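Putative nitrite reductase NADPH (Small subunit) oxidoreductase protein (PDB 3C0D) is a Rieske-like protein related to the small subunit of NAD(P)H-dependent nitrite reductase and may take part in nitrate assimilation. Local coordinates at residues V7-L12 with V30-I35; R97-D102 with C106-E111. All coordinates share one frame; numbering follows the deposited sequence.

Interaction 1 (V7-L12 with V30-I35); sequences VKLCQL and VALFYI
L12 and Y34 make the aromatic part of this contact, a CH-pi interaction. CD1 of L12 lies 3.9 Å from the centroid of the Y34 ring and 17° off the ring normal, so the methyl sits over a face, displaced somewhat toward the rim on the side of CE1, its nearest ring atom at 3.7 Å. The other methyl reaches the phenol end of the ring, with L12 CD2 3.8 Å from Y34 OH. The two side chains cross at about a right angle. Y34 carries its CG anti to the backbone N (chi1 167°), which sends the ring out from strand 28-35 to meet the leucine.

Apolar packing, two leucines and a thiol, makes up the rest. L9 and L32 reach toward each other tip to tip, CD2 of L9 lying 3.9 Å from CD1 of L32. That same L32 methyl also receives the thiol sulfur of C10, SG to CD1 4.0 Å. Two consecutive residues of one strand can share a single methyl because L9 and C10 form a classic beta bulge opposite V105: both backbones pair with that residue, and both CB atoms are directed at strand 28-35. In the Rieske-like fold this packs strand 6-11, an end strand, against strand 28-35 of the same antiparallel sheet, with which it is not paired, the alpha carbons of C10 and L32 standing 9.9 Å apart, too far for strand pairing.

Backbone polar groups of both segments are bonded to other parts of the chain. V7, L9 and C10 bond through their backbones to strand 104-108, and V30 to V23. V23 and A42 also touch L32, while L15 packs on Y34, and D14 accepts a hydrogen bond from the backbone N of Q11.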
# COMPACT_ATOMS: atom_id res chain seq x y z
N VAL A 7 -13.00 -5.17 -8.19
CA VAL A 7 -13.90 -4.06 -7.89
C VAL A 7 -13.23 -2.72 -8.17
O VAL A 7 -12.16 -2.43 -7.62
CB VAL A 7 -14.32 -4.08 -6.39
CG1 VAL A 7 -15.52 -3.17 -6.16
CG2 VAL A 7 -14.62 -5.51 -5.96
N LYS A 8 -13.85 -1.89 -9.01
CA LYS A 8 -13.29 -0.58 -9.31
C LYS A 8 -12.95 0.13 -8.01
O LYS A 8 -13.78 0.22 -7.11
CB LYS A 8 -14.30 0.26 -10.11
CG LYS A 8 -14.57 -0.26 -11.53
CD LYS A 8 -15.57 0.61 -12.28
CE LYS A 8 -15.78 0.08 -13.69
NZ LYS A 8 -16.86 0.80 -14.43
N LEU A 9 -11.71 0.62 -7.92
CA LEU A 9 -11.21 1.31 -6.73
C LEU A 9 -11.00 2.81 -7.02
O LEU A 9 -11.58 3.68 -6.35
CB LEU A 9 -9.89 0.67 -6.32
CG LEU A 9 -9.45 0.80 -4.87
CD1 LEU A 9 -10.57 0.38 -3.95
CD2 LEU A 9 -8.23 -0.09 -4.66
N CYS A 10 -10.15 3.10 -7.99
CA CYS A 10 -9.88 4.48 -8.42
C CYS A 10 -9.20 4.52 -9.78
O CYS A 10 -8.85 3.48 -10.34
CB CYS A 10 -9.00 5.21 -7.40
SG CYS A 10 -7.24 4.79 -7.44
N GLN A 11 -9.02 5.73 -10.31
CA GLN A 11 -8.38 5.96 -11.60
C GLN A 11 -6.88 6.10 -11.35
O GLN A 11 -6.48 6.74 -10.39
CB GLN A 11 -8.88 7.26 -12.21
CG GLN A 11 -10.27 7.21 -12.76
CD GLN A 11 -10.39 6.20 -13.88
OE1 GLN A 11 -10.74 5.04 -13.66
NE2 GLN A 11 -10.09 6.64 -15.10
N LEU A 12 -6.06 5.52 -12.22
CA LEU A 12 -4.62 5.62 -12.03
C LEU A 12 -4.13 7.06 -11.85
O LEU A 12 -3.25 7.32 -11.04
CB LEU A 12 -3.86 4.98 -13.19
CG LEU A 12 -2.35 5.02 -12.90
CD1 LEU A 12 -1.91 3.69 -12.28
CD2 LEU A 12 -1.58 5.31 -14.17
N VAL A 30 -6.90 1.74 3.72
CA VAL A 30 -5.84 1.26 2.83
C VAL A 30 -5.02 2.39 2.21
O VAL A 30 -5.53 3.48 1.95
CB VAL A 30 -6.45 0.41 1.69
CG1 VAL A 30 -5.36 -0.18 0.83
CG2 VAL A 30 -7.33 -0.67 2.27
N ALA A 31 -3.74 2.12 2.00
CA ALA A 31 -2.84 3.10 1.40
C ALA A 31 -2.40 2.58 0.04
O ALA A 31 -1.85 1.49 -0.05
CB ALA A 31 -1.62 3.32 2.31
N LEU A 32 -2.67 3.34 -1.02
CA LEU A 32 -2.27 2.93 -2.36
C LEU A 32 -0.97 3.60 -2.75
O LEU A 32 -0.78 4.79 -2.49
CB LEU A 32 -3.35 3.28 -3.39
CG LEU A 32 -4.70 2.61 -3.20
CD1 LEU A 32 -5.48 2.71 -4.49
CD2 LEU A 32 -4.51 1.14 -2.81
N PHE A 33 -0.07 2.84 -3.36
CA PHE A 33 1.22 3.37 -3.76
C PHE A 33 1.50 2.96 -5.20
O PHE A 33 1.76 1.79 -5.48
CB PHE A 33 2.32 2.83 -2.86
CG PHE A 33 2.40 3.49 -1.52
CD1 PHE A 33 2.98 4.76 -1.38
CD2 PHE A 33 1.97 2.82 -0.36
CE1 PHE A 33 3.14 5.35 -0.11
CE2 PHE A 33 2.12 3.40 0.92
CZ PHE A 33 2.71 4.67 1.04
N TYR A 34 1.45 3.93 -6.10
CA TYR A 34 1.70 3.66 -7.51
C TYR A 34 3.20 3.74 -7.85
O TYR A 34 3.80 4.80 -7.73
CB TYR A 34 0.91 4.66 -8.37
CG TYR A 34 1.31 4.71 -9.82
CD1 TYR A 34 1.47 3.54 -10.56
CD2 TYR A 34 1.48 5.93 -10.47
CE1 TYR A 34 1.79 3.58 -11.93
CE2 TYR A 34 1.79 5.99 -11.85
CZ TYR A 34 1.94 4.81 -12.57
OH TYR A 34 2.18 4.84 -13.93
N ILE A 35 3.78 2.62 -8.25
CA ILE A 35 5.19 2.57 -8.62
C ILE A 35 5.25 2.36 -10.13
O ILE A 35 4.96 1.27 -10.61
CB ILE A 35 5.93 1.37 -7.96
CG1 ILE A 35 5.62 1.30 -6.46
CG2 ILE A 35 7.42 1.52 -8.15
CD1 ILE A 35 6.05 2.54 -5.69

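Interaction 2 (R97-D102 with C106-E111); sequences RVTVDD and CYLAKE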
# COMPACT_ATOMS: atom_id res chain seq x y z
N ARG A 97 -4.55 -7.46 -2.94
CA ARG A 97 -4.16 -7.71 -4.32
C ARG A 97 -4.75 -6.62 -5.22
O ARG A 97 -5.95 -6.38 -5.19
CB ARG A 97 -4.67 -9.09 -4.76
CG ARG A 97 -4.25 -10.27 -3.87
CD ARG A 97 -4.25 -11.56 -4.68
NE ARG A 97 -3.35 -11.42 -5.82
CZ ARG A 97 -3.39 -12.17 -6.93
NH1 ARG A 97 -4.30 -13.13 -7.05
NH2 ARG A 97 -2.53 -11.93 -7.91
N VAL A 98 -3.91 -5.97 -6.02
CA VAL A 98 -4.41 -4.89 -6.88
C VAL A 98 -3.92 -4.97 -8.33
O VAL A 98 -2.78 -5.34 -8.60
CB VAL A 98 -4.00 -3.52 -6.28
CG1 VAL A 98 -4.53 -2.39 -7.15
CG2 VAL A 98 -4.54 -3.39 -4.88
N THR A 99 -4.81 -4.60 -9.26
CA THR A 99 -4.47 -4.60 -10.68
C THR A 99 -4.95 -3.32 -11.35
O THR A 99 -5.85 -2.64 -10.85
CB THR A 99 -5.10 -5.79 -11.42
OG1 THR A 99 -6.52 -5.80 -11.22
CG2 THR A 99 -4.49 -7.09 -10.93
N VAL A 100 -4.35 -3.00 -12.50
CA VAL A 100 -4.69 -1.81 -13.27
C VAL A 100 -4.88 -2.19 -14.73
O VAL A 100 -3.92 -2.47 -15.44
CB VAL A 100 -3.57 -0.76 -13.17
CG1 VAL A 100 -4.04 0.55 -13.78
CG2 VAL A 100 -3.14 -0.59 -11.72
N ASP A 101 -6.13 -2.21 -15.18
CA ASP A 101 -6.42 -2.57 -16.56
C ASP A 101 -6.14 -1.41 -17.51
O ASP A 101 -5.01 -1.29 -17.99
CB ASP A 101 -7.85 -3.06 -16.67
CG ASP A 101 -8.09 -4.30 -15.83
OD1 ASP A 101 -7.31 -5.28 -16.01
OD2 ASP A 101 -9.02 -4.30 -14.99
N ASP A 102 -7.11 -0.57 -17.81
CA ASP A 102 -6.81 0.55 -18.70
C ASP A 102 -6.10 1.55 -17.80
O ASP A 102 -4.88 1.58 -17.72
CB ASP A 102 -8.09 1.14 -19.28
CG ASP A 102 -8.27 0.81 -20.76
OD1 ASP A 102 -7.70 -0.21 -21.24
OD2 ASP A 102 -8.99 1.56 -21.45
N CYS A 106 -8.16 -1.60 -9.66
CA CYS A 106 -9.13 -2.43 -8.97
C CYS A 106 -8.47 -3.24 -7.87
O CYS A 106 -7.25 -3.37 -7.83
CB CYS A 106 -9.79 -3.41 -9.95
SG CYS A 106 -10.81 -2.70 -11.25
N TYR A 107 -9.28 -3.79 -6.98
CA TYR A 107 -8.76 -4.65 -5.95
C TYR A 107 -9.44 -5.99 -6.20
O TYR A 107 -10.58 -6.03 -6.67
CB TYR A 107 -9.06 -4.09 -4.56
CG TYR A 107 -10.49 -4.14 -4.11
CD1 TYR A 107 -11.01 -5.28 -3.50
CD2 TYR A 107 -11.30 -3.01 -4.19
CE1 TYR A 107 -12.32 -5.29 -2.97
CE2 TYR A 107 -12.61 -3.01 -3.67
CZ TYR A 107 -13.11 -4.15 -3.05
OH TYR A 107 -14.37 -4.12 -2.50
N LEU A 108 -8.75 -7.08 -5.93
CA LEU A 108 -9.32 -8.40 -6.18
C LEU A 108 -10.01 -8.95 -4.94
O LEU A 108 -9.40 -9.04 -3.87
CB LEU A 108 -8.20 -9.35 -6.65
CG LEU A 108 -7.39 -8.79 -7.84
CD1 LEU A 108 -6.19 -9.67 -8.13
CD2 LEU A 108 -8.30 -8.68 -9.06
N ALA A 109 -11.29 -9.31 -5.08
CA ALA A 109 -12.08 -9.85 -3.97
C ALA A 109 -12.33 -11.35 -4.11
O ALA A 109 -11.61 -12.05 -4.83
CB ALA A 109 -13.41 -9.10 -3.86
N LYS A 110 -13.36 -11.84 -3.42
CA LYS A 110 -13.73 -13.26 -3.47
C LYS A 110 -15.22 -13.37 -3.83
O LYS A 110 -15.70 -12.58 -4.64
CB LYS A 110 -13.46 -13.91 -2.10
CG LYS A 110 -12.10 -13.55 -1.52
CD LYS A 110 -11.75 -14.37 -0.28
CE LYS A 110 -11.39 -15.81 -0.62
NZ LYS A 110 -11.04 -16.60 0.59
N GLU A 111 -15.95 -14.33 -3.25
CA GLU A 111 -17.38 -14.46 -3.54
C GLU A 111 -18.12 -15.62 -2.84
O GLU A 111 -17.88 -15.89 -1.66
CB GLU A 111 -17.60 -14.54 -5.06
CG GLU A 111 -18.40 -13.36 -5.61
CD GLU A 111 -18.27 -13.20 -7.12
OE1 GLU A 111 -19.00 -12.37 -7.69
OE2 GLU A 111 -17.44 -13.91 -7.73
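T99 and C106 form the hydrogen-bonded pair of this antiparallel ladder, and two backbone bonds join them. The C106 N to T99 O bond is the shorter at 2.8 Å, with an N-H...O angle of 173°; the return bond, T99 N to C106 O, measures 3.1 Å. One step along, V98 and Y107 are a non-hydrogen-bonded pair with alpha carbons 4.5 Å apart, and beyond them L108 N donates to R97 O at 3.0 Å. The short segments 98-100 and 106-108 run at 141° to each other, a twisted antiparallel pair that belongs to a beta hairpin.

Apolar side-chain packing centres on L108, whose CD1 lies 3.7 Å from CB of R97. Because the arginine chain bends at chi3 (58°), its guanidinium folds back over the leucine, and L108 CD1 sits over the centre of one face, 3.9 Å above the plane. The second leucine methyl turns to T99, CD2 to OG1 4.0 Å. R97, which forms this cover, is exposed to solvent, whereas C106, paired with T99, is buried.

Toward the turn the contact slackens. D101 approaches C106 only at long range, and its OD2 is engaged in a salt bridge with K6.

The hairpin is laid between two other strands of the sheet: Y107 bonds through its backbone to V7 and packs on V7 and L9 of strand 6-11, while V98 and V100 rest on A42 and V40 of strand 39-47.

From the N terminus, the chain runs along strand 6-11, and interaction 1 closes the loop to strand 28-35, enclosing the first strand of the 21-25/28-35 hairpin. Interaction 2 opens only much later, after the three-stranded sheet, and closes the hairpin formed by strands 95-100 and 104-108. The two are therefore in series and neither nests nor crosses. They meet in space because strands 6-11 and 104-108 are neighbours: V7 O packs on CB of C106, and the K8 backbone passes the C106 sulfur. The last hairpin is thus tied through strand 6-11 to strand 28-35 within one antiparallel sheet.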